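Local atomic coordinates of DUF3201 domain-containing protein (Pyrococcus furiosus, PDB entry 1YB3), a protein that is of unknown function, a hyperthermophile protein of the DUF3201 family built on an antiparallel sheet with flanking helices. Residues A[119-124]-A[138-143]. Sequence-based numbering, arbitrary orientation.
Sequences EDFYNF and VNSDEE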
loop_
_atom_site.group_PDB
_atom_site.type_symbol
_atom_site.label_atom_id
_atom_site.label_comp_id
_atom_site.label_asym_id
_atom_site.label_seq_id
_atom_site.Cartn_x
_atom_site.Cartn_y
_atom_site.Cartn_z
ATOM N N GLU A 119 10.831 -5.848 -8.074
ATOM C CA GLU A 119 10.587 -7.129 -7.441
ATOM C C GLU A 119 9.109 -7.362 -7.202
ATOM O O GLU A 119 8.667 -7.388 -6.051
ATOM C CB GLU A 119 11.349 -7.229 -6.112
ATOM C CG GLU A 119 12.866 -7.358 -6.227
ATOM C CD GLU A 119 13.629 -6.137 -5.755
ATOM O OE1 GLU A 119 13.130 -5.380 -4.895
ATOM O OE2 GLU A 119 14.767 -5.948 -6.219
ATOM N N ASP A 120 8.350 -7.536 -8.280
ATOM C CA ASP A 120 6.913 -7.773 -8.168
ATOM C C ASP A 120 6.546 -9.254 -8.064
ATOM O O ASP A 120 6.741 -10.033 -9.003
ATOM C CB ASP A 120 6.138 -7.058 -9.271
ATOM C CG ASP A 120 4.655 -7.005 -8.987
ATOM O OD1 ASP A 120 4.229 -6.233 -8.082
ATOM O OD2 ASP A 120 3.919 -7.746 -9.673
ATOM N N PHE A 121 5.985 -9.629 -6.919
ATOM C CA PHE A 121 5.511 -10.991 -6.699
ATOM C C PHE A 121 4.085 -11.209 -7.214
ATOM O O PHE A 121 3.758 -12.292 -7.725
ATOM C CB PHE A 121 5.596 -11.355 -5.212
ATOM C CG PHE A 121 6.987 -11.333 -4.659
ATOM C CD1 PHE A 121 7.917 -12.320 -5.017
ATOM C CD2 PHE A 121 7.380 -10.329 -3.769
ATOM C CE1 PHE A 121 9.212 -12.292 -4.493
ATOM C CE2 PHE A 121 8.676 -10.298 -3.246
ATOM C CZ PHE A 121 9.585 -11.290 -3.599
ATOM N N TYR A 122 3.248 -10.177 -7.069
ATOM C CA TYR A 122 1.863 -10.206 -7.521
ATOM C C TYR A 122 1.488 -8.807 -7.983
ATOM O O TYR A 122 1.805 -7.813 -7.312
ATOM C CB TYR A 122 0.934 -10.657 -6.380
ATOM C CG TYR A 122 -0.547 -10.648 -6.710
ATOM C CD1 TYR A 122 -1.170 -11.773 -7.279
ATOM C CD2 TYR A 122 -1.335 -9.526 -6.427
ATOM C CE1 TYR A 122 -2.542 -11.758 -7.575
ATOM C CE2 TYR A 122 -2.687 -9.497 -6.719
ATOM C CZ TYR A 122 -3.296 -10.615 -7.282
ATOM O OH TYR A 122 -4.649 -10.572 -7.551
ATOM N N ASN A 123 0.840 -8.743 -9.141
ATOM C CA ASN A 123 0.264 -7.520 -9.690
ATOM C C ASN A 123 -1.156 -7.867 -10.102
ATOM O O ASN A 123 -1.352 -8.746 -10.946
ATOM C CB ASN A 123 1.082 -7.050 -10.909
ATOM C CG ASN A 123 0.651 -5.687 -11.423
ATOM O OD1 ASN A 123 -0.524 -5.381 -11.475
ATOM N ND2 ASN A 123 1.621 -4.867 -11.837
ATOM N N PHE A 124 -2.144 -7.195 -9.507
ATOM C CA PHE A 124 -3.562 -7.542 -9.731
ATOM C C PHE A 124 -4.006 -7.347 -11.184
ATOM O O PHE A 124 -5.029 -7.900 -11.604
ATOM C CB PHE A 124 -4.464 -6.705 -8.819
ATOM C CG PHE A 124 -4.752 -5.326 -9.349
ATOM C CD1 PHE A 124 -5.940 -5.063 -10.039
ATOM C CD2 PHE A 124 -3.843 -4.278 -9.139
ATOM C CE1 PHE A 124 -6.223 -3.767 -10.525
ATOM C CE2 PHE A 124 -4.111 -2.983 -9.608
ATOM C CZ PHE A 124 -5.309 -2.728 -10.310
ATOM N N VAL A 138 9.535 -17.466 -1.732
ATOM C CA VAL A 138 10.452 -18.483 -1.178
ATOM C C VAL A 138 11.783 -18.519 -1.941
ATOM O O VAL A 138 12.849 -18.564 -1.329
ATOM C CB VAL A 138 9.787 -19.894 -1.127
ATOM C CG1 VAL A 138 10.820 -21.002 -0.883
ATOM C CG2 VAL A 138 8.692 -19.938 -0.052
ATOM N N ASN A 139 11.700 -18.454 -3.270
ATOM C CA ASN A 139 12.875 -18.518 -4.159
ATOM C C ASN A 139 13.591 -17.179 -4.394
ATOM O O ASN A 139 14.542 -17.104 -5.184
ATOM C CB ASN A 139 12.470 -19.141 -5.504
ATOM C CG ASN A 139 11.891 -20.542 -5.350
ATOM O OD1 ASN A 139 12.048 -21.178 -4.308
ATOM N ND2 ASN A 139 11.214 -21.022 -6.383
ATOM N N SER A 140 13.148 -16.130 -3.702
ATOM C CA SER A 140 13.695 -14.783 -3.899
ATOM C C SER A 140 14.830 -14.459 -2.929
ATOM O O SER A 140 15.135 -15.245 -2.028
ATOM C CB SER A 140 12.585 -13.741 -3.739
ATOM O OG SER A 140 12.276 -13.564 -2.361
ATOM N N ASP A 141 15.440 -13.291 -3.125
ATOM C CA ASP A 141 16.474 -12.764 -2.234
ATOM C C ASP A 141 15.921 -11.624 -1.353
ATOM O O ASP A 141 16.681 -10.801 -0.836
ATOM C CB ASP A 141 17.657 -12.242 -3.072
ATOM C CG ASP A 141 17.255 -11.101 -3.998
ATOM O OD1 ASP A 141 16.166 -11.196 -4.615
ATOM O OD2 ASP A 141 18.022 -10.109 -4.111
ATOM N N GLU A 142 14.598 -11.583 -1.183
ATOM C CA GLU A 142 13.955 -10.452 -0.500
ATOM C C GLU A 142 13.526 -10.825 0.927
ATOM O O GLU A 142 12.828 -11.820 1.129
ATOM C CB GLU A 142 12.767 -9.932 -1.326
ATOM C CG GLU A 142 13.124 -9.380 -2.733
ATOM C CD GLU A 142 13.907 -8.076 -2.710
ATOM O OE1 GLU A 142 13.599 -7.187 -1.893
ATOM O OE2 GLU A 142 14.840 -7.926 -3.527
ATOM N N GLU A 143 13.970 -10.038 1.907
ATOM C CA GLU A 143 13.650 -10.288 3.316
ATOM C C GLU A 143 12.309 -9.668 3.750
ATOM O O GLU A 143 11.555 -10.291 4.495
ATOM C CB GLU A 143 14.790 -9.805 4.220
ATOM C CG GLU A 143 14.476 -9.721 5.727
ATOM C CD GLU A 143 14.023 -11.044 6.351
ATOM O OE1 GLU A 143 14.200 -12.126 5.731
ATOM O OE2 GLU A 143 13.488 -10.993 7.480
#
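Glu119 and Glu142 lay their carboxylates one over the other, the planes only 17° apart, with OE2 of Glu142 sitting 3.1 Å from CD of Glu119. One oxygen of each is held by a backbone amide: Glu119 OE1 accepts from N of Glu115 and Glu142 OE1 from N of Ala114, neighbouring amides of one loop that probably offset part of the repulsion. The OE2 atoms still lie 3.3 Å apart, which would probably raise the pKa of one acid. Each chain bends at chi2 (111° in Glu119), which lets the carboxylates lie nearly parallel although the side chains cross at about a right angle. The anchoring loop follows strand 108-112, which pairs antiparallel with the edge strand 120-123; Phe121 and Tyr122 both pair with Ile111 in a classic beta bulge, where the strand turns a corner. Beside the acids, Phe121 packs on helix 130-138 and meets CB of Ser140 in its ring plane, CE1 to CB 3.7 Å. An alanine at Glu119 would take away the carboxylate and is likely to leave the Glu115 amide without its acceptor and a gap over the carboxylate of Glu142. Ser140 forms an ST turn, its OG accepting from Glu142 N at 3.3 Å (163°) while also hydrogen-bonded to Ile137 O.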